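Local coordinates for protein NAD_Gly3P_dh, NAD-dependent glycerol-3-phosphate dehydrogenase (Streptosporangium roseum, PDB 5OCM) that binds NADP(H) and probably acts as an imine reductase, using NADPH to turn imines into amines, at residues G20-K24 and D25-T29; T103-W106 and A107-G111; L245-E248 and S249-A252; L277-A280 and A281-E284. All coordinates share one frame; numbering follows the deposited sequence.

Interaction 1: residues G20-K24 and D25-T29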
loop_
_atom_site.group_PDB
_atom_site.type_symbol
_atom_site.label_atom_id
_atom_site.label_comp_id
_atom_site.label_asym_id
_atom_site.label_seq_id
_atom_site.Cartn_x
_atom_site.Cartn_y
_atom_site.Cartn_z
ATOM N N GLY A 20 22.141 -14.268 12.617
ATOM C CA GLY A 20 21.283 -15.339 13.129
ATOM C C GLY A 20 20.742 -16.295 12.071
ATOM O O GLY A 20 20.663 -17.506 12.292
ATOM N N ALA A 21 20.385 -15.759 10.894
ATOM C CA ALA A 21 19.857 -16.576 9.814
ATOM C C ALA A 21 20.927 -17.446 9.207
ATOM O O ALA A 21 20.680 -18.628 8.886
ATOM C CB ALA A 21 19.221 -15.689 8.745
ATOM N N PHE A 22 22.134 -16.916 9.055
ATOM C CA PHE A 22 23.237 -17.731 8.575
ATOM C C PHE A 22 23.520 -18.884 9.553
ATOM O O PHE A 22 23.725 -20.020 9.108
ATOM C CB PHE A 22 24.501 -16.921 8.327
ATOM C CG PHE A 22 24.450 -16.031 7.125
ATOM C CD1 PHE A 22 24.129 -16.514 5.877
ATOM C CD2 PHE A 22 24.788 -14.641 7.254
ATOM C CE1 PHE A 22 24.139 -15.673 4.768
ATOM C CE2 PHE A 22 24.777 -13.815 6.171
ATOM C CZ PHE A 22 24.456 -14.328 4.917
ATOM N N LEU A 23 23.473 -18.605 10.849
ATOM C CA LEU A 23 23.722 -19.616 11.864
ATOM C C LEU A 23 22.623 -20.687 11.879
ATOM O O LEU A 23 22.930 -21.895 11.968
ATOM C CB LEU A 23 23.836 -18.984 13.239
ATOM C CG LEU A 23 25.093 -18.152 13.495
ATOM C CD1 LEU A 23 24.879 -17.292 14.716
ATOM C CD2 LEU A 23 26.308 -19.089 13.662
ATOM N N LYS A 24 21.368 -20.263 11.751
ATOM C CA LYS A 24 20.216 -21.195 11.696
ATOM C C LYS A 24 20.309 -22.190 10.588
ATOM O O LYS A 24 19.874 -23.348 10.728
ATOM C CB LYS A 24 18.909 -20.390 11.589
ATOM C CG LYS A 24 17.648 -21.215 11.337
ATOM C CD LYS A 24 16.361 -20.357 11.395
ATOM C CE LYS A 24 16.182 -19.502 10.147
ATOM N NZ LYS A 24 16.116 -20.278 8.806
ATOM N N ASP A 25 20.876 -21.781 9.453
ATOM C CA ASP A 25 21.051 -22.676 8.324
ATOM C C ASP A 25 22.353 -23.444 8.307
ATOM O O ASP A 25 22.680 -24.073 7.307
ATOM C CB ASP A 25 20.843 -21.951 7.016
ATOM C CG ASP A 25 19.342 -21.825 6.657
ATOM O OD1 ASP A 25 18.423 -22.237 7.460
ATOM O OD2 ASP A 25 19.114 -21.306 5.555
ATOM N N GLY A 26 23.085 -23.387 9.402
ATOM C CA GLY A 26 24.230 -24.266 9.598
ATOM C C GLY A 26 25.512 -23.668 9.101
ATOM O O GLY A 26 26.504 -24.354 9.084
ATOM N N HIS A 27 25.524 -22.418 8.661
ATOM C CA HIS A 27 26.783 -21.825 8.149
ATOM C C HIS A 27 27.691 -21.406 9.314
ATOM O O HIS A 27 27.240 -20.783 10.276
ATOM C CB HIS A 27 26.512 -20.607 7.276
ATOM C CG HIS A 27 25.665 -20.915 6.097
ATOM N ND1 HIS A 27 26.134 -21.620 5.010
ATOM C CD2 HIS A 27 24.365 -20.625 5.837
ATOM C CE1 HIS A 27 25.142 -21.770 4.136
ATOM N NE2 HIS A 27 24.060 -21.176 4.621
ATOM N N ALA A 28 28.973 -21.725 9.227
ATOM C CA ALA A 28 29.944 -21.180 10.156
ATOM C C ALA A 28 30.048 -19.678 9.937
ATOM O O ALA A 28 30.330 -19.251 8.808
ATOM C CB ALA A 28 31.297 -21.852 9.987
ATOM N N THR A 29 29.828 -18.921 10.989
ATOM C CA THR A 29 29.637 -17.492 10.890
ATOM C C THR A 29 30.543 -16.741 11.847
ATOM O O THR A 29 30.528 -16.976 13.062
ATOM C CB THR A 29 28.147 -17.122 11.160
ATOM O OG1 THR A 29 27.324 -17.870 10.281
ATOM C CG2 THR A 29 27.922 -15.687 10.941
#

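Interaction 2: residues T103-W106 and A107-G111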
loop_
_atom_site.group_PDB
_atom_site.type_symbol
_atom_site.label_atom_id
_atom_site.label_comp_id
_atom_site.label_asym_id
_atom_site.label_seq_id
_atom_site.Cartn_x
_atom_site.Cartn_y
_atom_site.Cartn_z
ATOM N N THR A 103 30.950 2.524 -4.434
ATOM C CA THR A 103 31.562 1.347 -3.784
ATOM C C THR A 103 31.938 0.283 -4.808
ATOM O O THR A 103 33.010 -0.328 -4.701
ATOM C CB THR A 103 30.640 0.783 -2.690
ATOM O OG1 THR A 103 30.401 1.843 -1.753
ATOM C CG2 THR A 103 31.317 -0.399 -1.967
ATOM N N ALA A 104 31.131 0.103 -5.846
ATOM C CA ALA A 104 31.474 -0.832 -6.904
ATOM C C ALA A 104 32.787 -0.474 -7.616
ATOM O O ALA A 104 33.576 -1.367 -7.930
ATOM C CB ALA A 104 30.336 -0.991 -7.917
ATOM N N GLU A 105 32.997 0.820 -7.863
ATOM C CA GLU A 105 34.240 1.293 -8.487
ATOM C C GLU A 105 35.447 1.041 -7.571
ATOM O O GLU A 105 36.488 0.530 -8.029
ATOM C CB GLU A 105 34.113 2.767 -8.871
ATOM C CG GLU A 105 35.424 3.406 -9.395
ATOM C CD GLU A 105 35.251 4.781 -10.046
ATOM O OE1 GLU A 105 34.354 5.485 -9.583
ATOM O OE2 GLU A 105 36.011 5.132 -11.008
ATOM N N TRP A 106 35.289 1.363 -6.275
ATOM C CA TRP A 106 36.307 1.074 -5.252
ATOM C C TRP A 106 36.699 -0.418 -5.267
ATOM O O TRP A 106 37.868 -0.776 -5.283
ATOM C CB TRP A 106 35.820 1.538 -3.880
ATOM C CG TRP A 106 36.754 1.245 -2.759
ATOM C CD1 TRP A 106 37.766 2.023 -2.288
ATOM C CD2 TRP A 106 36.768 0.045 -1.964
ATOM N NE1 TRP A 106 38.393 1.388 -1.249
ATOM C CE2 TRP A 106 37.803 0.177 -1.037
ATOM C CE3 TRP A 106 35.979 -1.109 -1.945
ATOM C CZ2 TRP A 106 38.088 -0.809 -0.104
ATOM C CZ3 TRP A 106 36.271 -2.094 -1.027
ATOM C CH2 TRP A 106 37.298 -1.945 -0.132
ATOM N N ALA A 107 35.686 -1.276 -5.308
ATOM C CA ALA A 107 35.923 -2.721 -5.300
ATOM C C ALA A 107 36.615 -3.175 -6.590
ATOM O O ALA A 107 37.557 -3.986 -6.544
ATOM C CB ALA A 107 34.636 -3.463 -5.124
ATOM N N ALA A 108 36.165 -2.672 -7.725
ATOM C CA ALA A 108 36.710 -3.104 -9.009
ATOM C C ALA A 108 38.207 -2.711 -9.160
ATOM O O ALA A 108 38.980 -3.515 -9.644
ATOM C CB ALA A 108 35.911 -2.463 -10.144
ATOM N N GLU A 109 38.577 -1.529 -8.699
ATOM C CA GLU A 109 39.982 -1.044 -8.739
ATOM C C GLU A 109 40.885 -2.033 -7.979
ATOM O O GLU A 109 42.066 -2.158 -8.272
ATOM C CB GLU A 109 40.099 0.339 -8.116
ATOM C CG GLU A 109 39.551 1.477 -8.920
ATOM C CD GLU A 109 39.383 2.775 -8.159
ATOM O OE1 GLU A 109 38.960 3.731 -8.821
ATOM O OE2 GLU A 109 39.616 2.857 -6.937
ATOM N N ARG A 110 40.324 -2.698 -6.966
ATOM C CA ARG A 110 41.044 -3.619 -6.070
ATOM C C ARG A 110 40.811 -5.084 -6.328
ATOM O O ARG A 110 41.304 -5.933 -5.592
ATOM C CB ARG A 110 40.684 -3.253 -4.617
ATOM C CG ARG A 110 41.255 -1.925 -4.200
ATOM C CD ARG A 110 40.490 -1.263 -3.069
ATOM N NE ARG A 110 41.056 0.036 -2.765
ATOM C CZ ARG A 110 40.851 1.148 -3.459
ATOM N NH1 ARG A 110 40.060 1.166 -4.503
ATOM N NH2 ARG A 110 41.441 2.268 -3.099
ATOM N N GLY A 111 40.095 -5.426 -7.404
ATOM C CA GLY A 111 39.829 -6.801 -7.750
ATOM C C GLY A 111 38.937 -7.534 -6.764
ATOM O O GLY A 111 39.062 -8.718 -6.603
HETATM O O HOH W 1 38.372 3.659 -11.327
#

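Interaction 3: residues L245-E248 and S249-A252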
loop_
_atom_site.group_PDB
_atom_site.type_symbol
_atom_site.label_atom_id
_atom_site.label_comp_id
_atom_site.label_asym_id
_atom_site.label_seq_id
_atom_site.Cartn_x
_atom_site.Cartn_y
_atom_site.Cartn_z
ATOM N N LEU A 245 -13.034 12.050 2.030
ATOM C CA LEU A 245 -12.027 11.752 3.066
ATOM C C LEU A 245 -11.583 13.015 3.799
ATOM O O LEU A 245 -11.471 13.007 5.014
ATOM C CB LEU A 245 -10.820 11.000 2.456
ATOM C CG LEU A 245 -9.634 10.743 3.382
ATOM C CD1 LEU A 245 -10.049 9.992 4.642
ATOM C CD2 LEU A 245 -8.569 9.991 2.601
ATOM N N ILE A 246 -11.362 14.098 3.060
ATOM C CA ILE A 246 -11.003 15.376 3.687
ATOM C C ILE A 246 -12.115 15.828 4.628
ATOM O O ILE A 246 -11.837 16.160 5.795
ATOM C CB ILE A 246 -10.699 16.445 2.627
ATOM C CG1 ILE A 246 -9.383 16.064 1.928
ATOM C CG2 ILE A 246 -10.549 17.808 3.305
ATOM C CD1 ILE A 246 -9.059 16.883 0.690
ATOM N N HIS A 247 -13.350 15.801 4.164
ATOM C CA HIS A 247 -14.492 16.267 4.986
ATOM C C HIS A 247 -14.696 15.405 6.216
ATOM O O HIS A 247 -14.951 15.937 7.324
ATOM C CB HIS A 247 -15.766 16.433 4.139
ATOM C CG HIS A 247 -15.626 17.630 3.214
ATOM N ND1 HIS A 247 -15.881 17.682 1.831
ATOM C CD2 HIS A 247 -15.309 18.906 3.583
ATOM C CE1 HIS A 247 -15.522 18.877 1.392
ATOM N NE2 HIS A 247 -15.275 19.670 2.429
ATOM N N GLU A 248 -14.607 14.099 6.030
ATOM C CA GLU A 248 -14.709 13.179 7.162
ATOM C C GLU A 248 -13.600 13.407 8.191
ATOM O O GLU A 248 -13.864 13.420 9.423
ATOM C CB GLU A 248 -14.722 11.712 6.658
ATOM C CG GLU A 248 -15.212 10.719 7.707
ATOM C CD GLU A 248 -16.760 10.827 7.923
ATOM O OE1 GLU A 248 -17.500 11.099 6.972
ATOM O OE2 GLU A 248 -17.208 10.683 9.112
ATOM N N SER A 249 -12.377 13.627 7.714
ATOM C CA SER A 249 -11.265 13.871 8.609
ATOM C C SER A 249 -11.441 15.184 9.379
ATOM O O SER A 249 -11.166 15.242 10.571
ATOM C CB SER A 249 -9.971 13.910 7.823
ATOM O OG SER A 249 -9.740 12.645 7.240
ATOM N N GLU A 250 -11.888 16.226 8.680
ATOM C CA GLU A 250 -12.135 17.543 9.346
ATOM C C GLU A 250 -13.216 17.395 10.394
ATOM O O GLU A 250 -13.047 17.907 11.496
ATOM C CB GLU A 250 -12.526 18.602 8.319
ATOM C CG GLU A 250 -11.346 19.076 7.510
ATOM C CD GLU A 250 -11.696 20.041 6.376
ATOM O OE1 GLU A 250 -12.877 20.271 6.036
ATOM O OE2 GLU A 250 -10.712 20.624 5.822
ATOM N N ALA A 251 -14.295 16.689 10.076
ATOM C CA ALA A 251 -15.388 16.502 11.067
ATOM C C ALA A 251 -14.905 15.718 12.286
ATOM O O ALA A 251 -15.356 15.975 13.390
ATOM C CB ALA A 251 -16.606 15.815 10.456
ATOM N N ALA A 252 -13.987 14.770 12.096
ATOM C CA ALA A 252 -13.462 13.936 13.194
ATOM C C ALA A 252 -12.353 14.645 13.980
ATOM O O ALA A 252 -11.965 14.137 15.019
ATOM C CB ALA A 252 -12.922 12.624 12.647
#

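Interaction 4: residues L277-A280 and A281-E284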
loop_
_atom_site.group_PDB
_atom_site.type_symbol
_atom_site.label_atom_id
_atom_site.label_comp_id
_atom_site.label_asym_id
_atom_site.label_seq_id
_atom_site.Cartn_x
_atom_site.Cartn_y
_atom_site.Cartn_z
ATOM N N LEU A 277 -9.832 10.646 -17.551
ATOM C CA LEU A 277 -8.899 9.530 -17.688
ATOM C C LEU A 277 -8.852 8.697 -16.399
ATOM O O LEU A 277 -9.353 9.118 -15.338
ATOM C CB LEU A 277 -7.514 10.038 -18.024
ATOM C CG LEU A 277 -7.391 10.840 -19.320
ATOM C CD1 LEU A 277 -5.955 11.298 -19.514
ATOM C CD2 LEU A 277 -7.989 10.090 -20.525
ATOM N N GLY A 278 -8.237 7.520 -16.514
ATOM C CA GLY A 278 -8.012 6.672 -15.349
ATOM C C GLY A 278 -6.882 7.235 -14.477
ATOM O O GLY A 278 -6.072 8.050 -14.912
ATOM N N TYR A 279 -6.787 6.720 -13.268
ATOM C CA TYR A 279 -5.835 7.196 -12.280
ATOM C C TYR A 279 -4.391 7.038 -12.727
ATOM O O TYR A 279 -3.513 7.803 -12.295
ATOM C CB TYR A 279 -6.045 6.533 -10.896
ATOM C CG TYR A 279 -5.463 7.323 -9.752
ATOM C CD1 TYR A 279 -6.189 8.337 -9.136
ATOM C CD2 TYR A 279 -4.167 7.096 -9.299
ATOM C CE1 TYR A 279 -5.659 9.082 -8.084
ATOM C CE2 TYR A 279 -3.591 7.853 -8.286
ATOM C CZ TYR A 279 -4.348 8.867 -7.677
ATOM O OH TYR A 279 -3.761 9.644 -6.698
ATOM N N ALA A 280 -4.116 6.077 -13.599
ATOM C CA ALA A 280 -2.746 5.903 -14.097
ATOM C C ALA A 280 -2.170 7.120 -14.755
ATOM O O ALA A 280 -0.949 7.294 -14.798
ATOM C CB ALA A 280 -2.690 4.686 -15.006
ATOM N N ALA A 281 -3.017 8.002 -15.297
ATOM C CA ALA A 281 -2.574 9.269 -15.870
ATOM C C ALA A 281 -1.817 10.139 -14.870
ATOM O O ALA A 281 -0.997 11.003 -15.264
ATOM C CB ALA A 281 -3.738 10.018 -16.447
ATOM N N MET A 282 -2.019 9.888 -13.568
ATOM C CA MET A 282 -1.267 10.564 -12.513
ATOM C C MET A 282 0.230 10.367 -12.606
ATOM O O MET A 282 0.978 11.179 -12.036
ATOM C CB MET A 282 -1.756 10.110 -11.141
ATOM C CG MET A 282 -3.141 10.637 -10.822
ATOM S SD MET A 282 -3.233 12.433 -10.682
ATOM C CE MET A 282 -2.016 12.747 -9.446
ATOM N N ILE A 283 0.706 9.355 -13.345
ATOM C CA ILE A 283 2.122 9.205 -13.544
ATOM C C ILE A 283 2.763 10.508 -14.028
ATOM O O ILE A 283 3.924 10.811 -13.662
ATOM C CB ILE A 283 2.442 8.068 -14.589
ATOM C CG1 ILE A 283 3.923 7.784 -14.697
ATOM C CG2 ILE A 283 1.895 8.354 -15.985
ATOM C CD1 ILE A 283 4.468 7.165 -13.434
ATOM N N GLU A 284 2.024 11.287 -14.840
ATOM C CA GLU A 284 2.584 12.524 -15.399
ATOM C C GLU A 284 2.909 13.554 -14.297
ATOM O O GLU A 284 3.796 14.368 -14.471
ATOM C CB GLU A 284 1.648 13.140 -16.448
ATOM C CG GLU A 284 1.385 12.204 -17.625
ATOM C CD GLU A 284 0.612 12.786 -18.776
ATOM O OE1 GLU A 284 0.050 13.854 -18.608
ATOM O OE2 GLU A 284 0.602 12.151 -19.844
#

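Interaction 1: residues G20-K24 and D25-T29
Leu-23 turns CG away from its own carbonyl carbon (chi1 -71°), and Thr-29 places OG1 in the same relation to its backbone (chi1 -55°); the two side chains thereby meet obliquely, Leu-23 CD2 lying 3.7 Å from Thr-29 CB. Phe-22, with a similar first torsion, sets its CB beside the hydroxyl of Thr-29 and brings its ring to His-27, whose CD2 lies near the ring plane at the edge, 4.1 Å from Phe-22 CD1. Between these side chains the backbone ends a helix by the classic Schellman motif. His-27 N donates to Phe-22 O at 3.0 Å, Gly-26 N to Leu-23 O at 3.0 Å, and Gly-26 is the C-prime residue: its positive phi of 91° is a conformation that suits glycine. The last turn is also tied by Asp-25 N, 3.2 Å from Ala-21 O. Beyond the turn, Thr-29 OG1 donates to His-27 O at 2.9 Å from above the carbonyl plane, which fixes the hydroxyl against the chain leading into the strand. On the exposed surface Lys-24 bends its chain at the end so that NZ forms a weak salt bridge with Asp-25 OD1, 3.3 Å away; NZ also donates to Gly-127 O, while Asp-25 OD2 and His-27 NE2 share Ser-151 OG. The motif thus links helix 13-24 to strand 29-32 in the Rossmann-type domain, with Phe-22 packed between strand 6-9 and helix 139-149 and Thr-29 resting on Val-6.

Interaction 2: residues T103-W106 and A107-G111
Arg-110 lays its guanidinium flat over one face of the Trp-106 indole, the planes 15° apart and their centres separated by 3.7 Å. The cation-pi contact is off-centre: Arg-110 CZ stands 3.3 Å from Trp-106 NE1, whereas Arg-110 CD sits over the five-membered ring as a CH-pi contact. Two bonds then fix the rotation of the guanidinium. Arg-110 NH1 donates to Trp-106 O at 3.0 Å, a helix carbonyl four residues back, and also to Glu-109 OE2 at 3.0 Å, in the guanidinium plane and onto the anti lone pair of the carboxylate, making a salt bridge. Trp-106 presents its ring because CG stands opposite the backbone N (chi1 178°), while the arginine chain runs extended from CG to NE. One shell further out, Glu-105 OE2 and Glu-109 OE1 lie 3.9 Å apart; a water that donates to both probably eases the meeting of like charges, and the salt bridge to Arg-110 would help as well. Backbone bonds such as Glu-109 N to Glu-105 O carry the helix to its end, where Gly-111 is the C-prime residue of a Schellman motif. Helix 97-109 is the crossover of a beta-alpha-beta unit between strands 88-91 and 113-120, with Trp-106 also touching Leu-77 of helix 70-77 and Ala-107 resting on Tyr-114.

Interaction 3: residues L245-E248 and S249-A252
Ser-249 and Leu-245 make a local contact one helical turn apart, near the end of helix 235-252 in the C-terminal domain, and it shows how a serine can fold back on its own helix. With the hydroxyl beside its own backbone N (chi1 -64°), OG swings over the preceding turn to donate to Leu-245 O at 2.8 Å. The same oxygen accepts Ser-249 N at 2.9 Å, and the two donors come to it from opposite faces of the carbonyl plane, so the carbonyl oxygen of the buried Leu-245 is gripped twice. Leu-245 CD1 also touches the hydroxyl, 3.7 Å from Ser-249 OG. Glu-250 runs its extended chain alongside buried Ile-246 and exposed His-247: Glu-250 OE2 is 3.8 Å from Ile-246 CG2, and Glu-250 OE1 is 3.7 Å from His-247 CD2, the ring and carboxylate planes being 72° apart. His-247 NE2 remains 4.4 Å from Glu-250 OE1, not in contact, and the geometry does not show whether the histidine is charged. Glu-248 instead reaches across the dimer, OE2 bonding to Ser-97 of the second subunit. Leu-245 and Ser-249 pack on His-186 of helix 165-192, while Ile-246 leans on Pro-259 and Arg-263 of helix 257-271.

Interaction 4: residues L277-A280 and A281-E284
Leu-277 meets Ala-281 through apolar carbons, its CD1 lying 4.0 Å from Ala-281 CB, and opens a tight turn that leads into helix 283-286. Next, Gly-278 O accepts from Ala-281 N at 3.1 Å, the donor standing above the carbonyl plane. This is the first of three successive i to i+3 bonds that identify residues 279-282 as a 3-10 segment; the others run from Met-282 N to Tyr-279 O at 2.9 Å and from Ile-283 N to Ala-280 O at 3.0 Å. Tyr-279, its first torsion swung well round from the backbone N (chi1 -159°), lays one ring face under Met-282 CG, which sits over the ring centre in a CH-pi contact, 3.8 Å from the ring centroid and 10° off the normal. A bend at chi2 (-64°) of the methionine leaves SD above the same face, 5.0 Å from the centroid, as a more distant Met-aromatic contact. The tyrosine hydroxyl is held by Asn-182 of the second subunit, and the ring also meets His-238 of its own chain and Trp-178 of the second subunit, both residues of the pocket of the bound trifluoroacetophenone hydrate. Ala-280 packs on Tyr-219 of helix 198-225, and Ile-283 brings CG2 to 3.3 Å from Ala-280 O while it packs on Ala-189 of the second subunit.

Interactions 1 and 2 belong to the Rossmann-type domain, where each ends a helix with a Schellman glycine, yet they lie at different helices with nearest atoms about 17 Å apart. Both are partly buried, with charged groups toward solvent: a weak salt bridge in the first, a cation-pi stack with a salt bridge in the second. Interactions 3 and 4 lie in the C-terminal domain, nearest atoms about 10 Å apart, and both touch the second subunit. Interaction 3 combines a buried serine with exposed charges; interaction 4 is the buried one, apolar and aromatic, and the nearer of the two to the bound trifluoroacetophenone hydrate. Helix 257-271 packs against both.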